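WGR domain-containing protein (Bacteroides fragilis, PDB 2RA8) is of unknown function but joins a WGR domain to leucine-rich repeats, an architecture that probably serves binding to other macromolecules. Local coordinates at residues I149-E152 with E153-S157; L85-D88 with E89-G93. All coordinates share one frame; numbering follows the deposited sequence.

Interaction 1 of 2, residues I149-E152 with E153-S157; sequences IDFE and EQEIS
I149 lays its CG2 methyl against CB of E153, 3.8 Å off, the two side chains crossing at about a right angle. The side chain also packs on I159, and this aliphatic surface suits the buried start of a tight turn. D150 follows: its backbone N donates to OE1 of E153 at 2.8 Å, nearly straight (160°), meeting the lone pair that faces away from the other carboxylate oxygen. A chi1 of -62° sets E153 CG beside its backbone N, directing the chain back, and extension beyond CG supplies the reach. D150 O in turn receives Q154 N at 3.1 Å, as in one turn of helix, and E153 N only weakly. F151 lies alongside E155, both pointing the same way; CG (3.5 Å) and OE2 (3.2 Å) of E155 both reach F151 CE1 obliquely, with ring and carboxylate planes 57° apart. E152 packs on K14 of the second subunit, and Y29 OH of that subunit donates to E153 O. One water donates to both I149 O and Q154 O, tying the ends of the turn together. Since OD1 of D150 stands 4.1 Å from OE1 of E153, the like charges may raise the proton affinity of either carboxylate.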
ATOM      1  N   ILE A 149       3.278   3.120 -13.458  1.00 25.01           N
ATOM      2  CA  ILE A 149       4.509   2.404 -13.125  1.00 25.11           C
ATOM      3  C   ILE A 149       4.790   2.539 -11.644  1.00 29.13           C
ATOM      4  O   ILE A 149       5.035   3.644 -11.157  1.00 24.66           O
ATOM      5  CB  ILE A 149       5.723   3.022 -13.858  1.00 19.74           C
ATOM      6  CG1 ILE A 149       5.370   3.324 -15.316  1.00 21.38           C
ATOM      7  CG2 ILE A 149       6.938   2.109 -13.706  1.00 19.37           C
ATOM      8  CD1 ILE A 149       4.870   2.154 -16.092  1.00 32.54           C
ATOM      9  N   ASP A 150       4.786   1.421 -10.929  1.00 32.51           N
ATOM     10  CA  ASP A 150       5.038   1.427  -9.490  1.00 39.39           C
ATOM     11  C   ASP A 150       6.489   1.590  -9.112  1.00 39.56           C
ATOM     12  O   ASP A 150       7.390   1.339  -9.912  1.00 42.39           O
ATOM     13  CB  ASP A 150       4.496   0.141  -8.856  1.00 43.54           C
ATOM     14  CG  ASP A 150       2.995   0.190  -8.627  1.00 61.60           C
ATOM     15  OD1 ASP A 150       2.248   0.506  -9.577  1.00 54.64           O
ATOM     16  OD2 ASP A 150       2.562  -0.090  -7.489  1.00 84.99           O
ATOM     17  N   PHE A 151       6.706   2.006  -7.867  1.00 38.09           N
ATOM     18  CA  PHE A 151       8.040   2.229  -7.311  1.00 40.19           C
ATOM     19  C   PHE A 151       8.981   1.070  -7.560  1.00 35.58           C
ATOM     20  O   PHE A 151      10.115   1.277  -7.984  1.00 27.68           O
ATOM     21  CB  PHE A 151       7.935   2.475  -5.797  1.00 46.72           C
ATOM     22  CG  PHE A 151       9.190   3.006  -5.170  1.00 66.14           C
ATOM     23  CD1 PHE A 151       9.559   4.337  -5.335  1.00 65.85           C
ATOM     24  CD2 PHE A 151       9.994   2.182  -4.391  1.00 73.71           C
ATOM     25  CE1 PHE A 151      10.705   4.832  -4.730  1.00 68.42           C
ATOM     26  CE2 PHE A 151      11.142   2.677  -3.785  1.00 69.81           C
ATOM     27  CZ  PHE A 151      11.494   4.000  -3.955  1.00 65.26           C
ATOM     28  N   GLU A 152       8.512  -0.150  -7.298  1.00 37.92           N
ATOM     29  CA  GLU A 152       9.318  -1.362  -7.480  1.00 46.59           C
ATOM     30  C   GLU A 152       9.778  -1.608  -8.889  1.00 41.05           C
ATOM     31  O   GLU A 152      10.862  -2.156  -9.118  1.00 37.35           O
ATOM     32  CB  GLU A 152       8.546  -2.596  -7.026  1.00 52.64           C
ATOM     33  CG  GLU A 152       8.822  -3.031  -5.606  1.00 66.90           C
ATOM     34  CD  GLU A 152       8.389  -4.463  -5.366  1.00 81.08           C
ATOM     35  OE1 GLU A 152       7.186  -4.756  -5.529  1.00 84.76           O
ATOM     36  OE2 GLU A 152       9.252  -5.299  -5.022  1.00 80.51           O
ATOM     37  N   GLU A 153       8.943  -1.232  -9.850  1.00 38.39           N
ATOM     38  CA  GLU A 153       9.275  -1.412 -11.253  1.00 29.09           C
ATOM     39  C   GLU A 153      10.371  -0.439 -11.621  1.00 30.00           C
ATOM     40  O   GLU A 153      11.371  -0.812 -12.240  1.00 29.72           O
ATOM     41  CB  GLU A 153       8.018  -1.195 -12.109  1.00 33.16           C
ATOM     42  CG  GLU A 153       6.900  -2.210 -11.803  1.00 22.85           C
ATOM     43  CD  GLU A 153       5.637  -1.975 -12.616  1.00 32.68           C
ATOM     44  OE1 GLU A 153       4.909  -1.004 -12.330  1.00 29.46           O
ATOM     45  OE2 GLU A 153       5.369  -2.765 -13.542  1.00 46.21           O
ATOM     46  N   GLN A 154      10.183   0.818 -11.229  1.00 29.54           N
ATOM     47  CA  GLN A 154      11.156   1.872 -11.466  1.00 31.48           C
ATOM     48  C   GLN A 154      10.617   3.154 -10.844  1.00 30.85           C
ATOM     49  O   GLN A 154       9.431   3.465 -10.961  1.00 29.46           O
ATOM     50  CB  GLN A 154      11.434   2.022 -12.987  1.00 30.39           C
ATOM     51  CG  GLN A 154      10.961   3.306 -13.640  1.00 30.76           C
ATOM     52  CD  GLN A 154      11.121   3.297 -15.159  1.00 30.66           C
ATOM     53  OE1 GLN A 154      10.281   3.842 -15.884  1.00 34.46           O
ATOM     54  NE2 GLN A 154      12.205   2.693 -15.644  1.00 22.81           N
ATOM     55  N   GLU A 155      11.482   3.887 -10.155  1.00 27.31           N
ATOM     56  CA  GLU A 155      11.083   5.129  -9.499  1.00 33.20           C
ATOM     57  C   GLU A 155      10.529   6.133 -10.472  1.00 21.01           C
ATOM     58  O   GLU A 155      10.939   6.195 -11.627  1.00 25.34           O
ATOM     59  CB  GLU A 155      12.255   5.756  -8.754  1.00 28.29           C
ATOM     60  CG  GLU A 155      12.730   4.967  -7.548  1.00 41.40           C
ATOM     61  CD  GLU A 155      13.538   5.830  -6.600  1.00 51.52           C
ATOM     62  OE1 GLU A 155      14.762   5.612  -6.477  1.00 60.43           O
ATOM     63  OE2 GLU A 155      12.939   6.738  -5.984  1.00 60.58           O
ATOM     64  N   ILE A 156       9.602   6.943  -9.984  1.00 19.90           N
ATOM     65  CA  ILE A 156       8.939   7.940 -10.812  1.00 19.90           C
ATOM     66  C   ILE A 156       9.900   8.817 -11.589  1.00 19.90           C
ATOM     67  O   ILE A 156       9.625   9.180 -12.736  1.00 28.96           O
ATOM     68  CB  ILE A 156       7.975   8.795  -9.940  1.00 19.90           C
ATOM     69  CG1 ILE A 156       6.970   9.538 -10.837  1.00 19.90           C
ATOM     70  CG2 ILE A 156       8.772   9.775  -9.080  1.00 19.90           C
ATOM     71  CD1 ILE A 156       5.802  10.130 -10.076  1.00 19.90           C
ATOM     72  N   SER A 157      11.054   9.131 -11.006  1.00 30.94           N
ATOM     73  CA  SER A 157      12.024   9.984 -11.689  1.00 27.24           C
ATOM     74  C   SER A 157      12.727   9.310 -12.840  1.00 33.05           C
ATOM     75  O   SER A 157      13.506   9.945 -13.551  1.00 36.74           O
ATOM     76  CB  SER A 157      13.071  10.518 -10.692  1.00 32.48           C
ATOM     77  OG  SER A 157      13.734   9.461 -10.004  1.00 26.66           O
TER
HETATM   78  O   HOH W   1       7.245   4.969 -10.320  1.00 21.87           O

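Interaction 2 of 2, residues L85-D88 with E89-G93; sequences LSYD and EAEEG
A capping box opens the short helix 87-91, with S86 at its N-cap and E89 three residues on. S86 OG accepts from E89 N at 3.1 Å. The exchange is completed by S86 N, which donates to E89 OE1 at 2.8 Å with an N-H...O angle of 164°; OE1 receives it on the lone pair turned away from OE2. Serine suits the N-cap because its short hydroxyl can reach an amide of the first turn, where no preceding helical turn supplies a carbonyl. Glutamate suits the other corner: extended beyond CG, it spans the distance back to S86 N, and its negative charge probably interacts favourably with the helix start. Its other oxygen, OE2, forms a salt bridge with K99, so both oxygens of the carboxylate are held.

L85, just ahead of the cap, brings CD2 within 3.7 Å of E89 CB, and both residues pack on V94. Within the leucine-rich repeat region this helix follows strand 80-83, the outermost strand at one end of the parallel sheet. One turn along, the Y87 ring lies beside E91, the ring and carboxylate planes only 16° apart; a bend in the glutamate at chi2 (-60°) brings CG to 3.6 Å from Y87 CE2. Water 2 links Y87 OH to E91 OE2, while the O of water 3 sits 3.4 Å above the centre of the Y87 ring and donates to the same OE2. Y87 also packs edge-to-face with Y119, and its hydroxyl bonds to G36 N of the second subunit. At the far end, E92 N continues the helical bonding to D88 O. G93, with positive phi easily adopted by a residue without a side chain, forms a Schellman motif, its N bonding to A90 O.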
ATOM      1  N   LEU A  85       3.548  -4.826 -19.721  1.00 29.27           N
ATOM      2  CA  LEU A  85       4.456  -5.887 -20.135  1.00 29.28           C
ATOM      3  C   LEU A  85       5.244  -6.354 -18.949  1.00 24.89           C
ATOM      4  O   LEU A  85       5.815  -5.545 -18.222  1.00 32.67           O
ATOM      5  CB  LEU A  85       5.458  -5.394 -21.193  1.00 29.93           C
ATOM      6  CG  LEU A  85       5.151  -5.507 -22.692  1.00 42.01           C
ATOM      7  CD1 LEU A  85       6.330  -4.950 -23.482  1.00 54.40           C
ATOM      8  CD2 LEU A  85       4.906  -6.958 -23.079  1.00 13.75           C
ATOM      9  N   SER A  86       5.271  -7.662 -18.731  1.00 23.38           N
ATOM     10  CA  SER A  86       6.056  -8.210 -17.634  1.00 26.80           C
ATOM     11  C   SER A  86       7.460  -8.409 -18.168  1.00 21.63           C
ATOM     12  O   SER A  86       7.705  -8.261 -19.376  1.00 20.47           O
ATOM     13  CB  SER A  86       5.486  -9.559 -17.178  1.00 26.78           C
ATOM     14  OG  SER A  86       5.553 -10.524 -18.214  1.00 26.20           O
ATOM     15  N   TYR A  87       8.392  -8.738 -17.281  1.00 24.11           N
ATOM     16  CA  TYR A  87       9.776  -8.967 -17.676  1.00 30.14           C
ATOM     17  C   TYR A  87       9.830 -10.195 -18.553  1.00 31.56           C
ATOM     18  O   TYR A  87      10.587 -10.248 -19.527  1.00 31.71           O
ATOM     19  CB  TYR A  87      10.653  -9.206 -16.434  1.00 26.12           C
ATOM     20  CG  TYR A  87      12.139  -9.269 -16.719  1.00 35.44           C
ATOM     21  CD1 TYR A  87      12.931  -8.127 -16.637  1.00 41.21           C
ATOM     22  CD2 TYR A  87      12.747 -10.471 -17.082  1.00 32.85           C
ATOM     23  CE1 TYR A  87      14.298  -8.179 -16.909  1.00 24.59           C
ATOM     24  CE2 TYR A  87      14.105 -10.536 -17.358  1.00 26.55           C
ATOM     25  CZ  TYR A  87      14.871  -9.390 -17.269  1.00 20.14           C
ATOM     26  OH  TYR A  87      16.215  -9.451 -17.535  1.00 30.08           O
ATOM     27  N   ASP A  88       9.016 -11.189 -18.204  1.00 32.84           N
ATOM     28  CA  ASP A  88       8.969 -12.442 -18.945  1.00 35.71           C
ATOM     29  C   ASP A  88       8.508 -12.237 -20.361  1.00 34.21           C
ATOM     30  O   ASP A  88       9.083 -12.791 -21.295  1.00 33.52           O
ATOM     31  CB  ASP A  88       8.033 -13.437 -18.251  1.00 38.22           C
ATOM     32  CG  ASP A  88       8.442 -13.725 -16.815  1.00 49.79           C
ATOM     33  OD1 ASP A  88       9.636 -13.996 -16.574  1.00 34.77           O
ATOM     34  OD2 ASP A  88       7.566 -13.690 -15.927  1.00 56.26           O
ATOM     35  N   GLU A  89       7.459 -11.440 -20.534  1.00 28.43           N
ATOM     36  CA  GLU A  89       6.938 -11.172 -21.866  1.00 29.42           C
ATOM     37  C   GLU A  89       7.977 -10.472 -22.712  1.00 24.91           C
ATOM     38  O   GLU A  89       8.093 -10.734 -23.912  1.00 29.22           O
ATOM     39  CB  GLU A  89       5.677 -10.315 -21.779  1.00 30.60           C
ATOM     40  CG  GLU A  89       4.488 -11.037 -21.161  1.00 23.36           C
ATOM     41  CD  GLU A  89       3.276 -10.133 -20.994  1.00 28.77           C
ATOM     42  OE1 GLU A  89       3.386  -9.119 -20.272  1.00 21.68           O
ATOM     43  OE2 GLU A  89       2.212 -10.437 -21.583  1.00 44.01           O
ATOM     44  N   ALA A  90       8.748  -9.586 -22.086  1.00 22.49           N
ATOM     45  CA  ALA A  90       9.799  -8.861 -22.794  1.00 31.38           C
ATOM     46  C   ALA A  90      10.845  -9.842 -23.278  1.00 35.69           C
ATOM     47  O   ALA A  90      11.293  -9.773 -24.423  1.00 37.57           O
ATOM     48  CB  ALA A  90      10.432  -7.817 -21.874  1.00 35.95           C
ATOM     49  N   GLU A  91      11.241 -10.762 -22.403  1.00 30.88           N
ATOM     50  CA  GLU A  91      12.228 -11.778 -22.761  1.00 29.26           C
ATOM     51  C   GLU A  91      11.724 -12.621 -23.903  1.00 36.89           C
ATOM     52  O   GLU A  91      12.496 -13.058 -24.762  1.00 44.40           O
ATOM     53  CB  GLU A  91      12.516 -12.685 -21.560  1.00 32.75           C
ATOM     54  CG  GLU A  91      13.400 -12.040 -20.519  1.00 28.37           C
ATOM     55  CD  GLU A  91      14.750 -11.660 -21.088  1.00 39.24           C
ATOM     56  OE1 GLU A  91      15.411 -12.539 -21.680  1.00 39.39           O
ATOM     57  OE2 GLU A  91      15.150 -10.487 -20.945  1.00 39.39           O
ATOM     58  N   GLU A  92      10.417 -12.856 -23.908  1.00 29.95           N
ATOM     59  CA  GLU A  92       9.769 -13.646 -24.943  1.00 35.29           C
ATOM     60  C   GLU A  92       9.655 -12.842 -26.226  1.00 28.40           C
ATOM     61  O   GLU A  92       9.245 -13.363 -27.265  1.00 35.77           O
ATOM     62  CB  GLU A  92       8.377 -14.062 -24.470  1.00 36.07           C
ATOM     63  CG  GLU A  92       7.685 -15.087 -25.352  1.00 49.22           C
ATOM     64  CD  GLU A  92       6.236 -15.321 -24.949  1.00 51.82           C
ATOM     65  OE1 GLU A  92       5.990 -15.610 -23.754  1.00 50.22           O
ATOM     66  OE2 GLU A  92       5.346 -15.218 -25.827  1.00 39.40           O
ATOM     67  N   GLY A  93      10.024 -11.565 -26.158  1.00 24.95           N
ATOM     68  CA  GLY A  93       9.960 -10.702 -27.324  1.00 24.74           C
ATOM     69  C   GLY A  93       8.590 -10.086 -27.565  1.00 31.85           C
ATOM     70  O   GLY A  93       8.302  -9.606 -28.666  1.00 39.25           O
TER
HETATM   71  O   HOH W   2      17.400  -9.123 -20.516  1.00 32.28           O
HETATM   72  O   HOH W   3      13.430  -8.538 -20.313  1.00 37.86           O

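How the interactions relate
Both contacts lie at the surface, on the same side of the chain's centre, with centres about 17 Å apart and nearest atoms about 5 Å apart without touching. They share one device, a glutamate carboxylate turned back to accept the backbone N three residues earlier, yet they hold different elements. Residues 149-157 form an irregular turn in the loop after strand 143-146, whereas 85-93 cap and contain the short helix 87-91, which follows strand 80-83. Accordingly, interaction 2 adds a serine cap and regular helical bonds, while interaction 1 relies on a single shared carbonyl and a bridging water. Each also reaches the second subunit, interaction 1 through its Y29 and K14, interaction 2 through its G36 and T34.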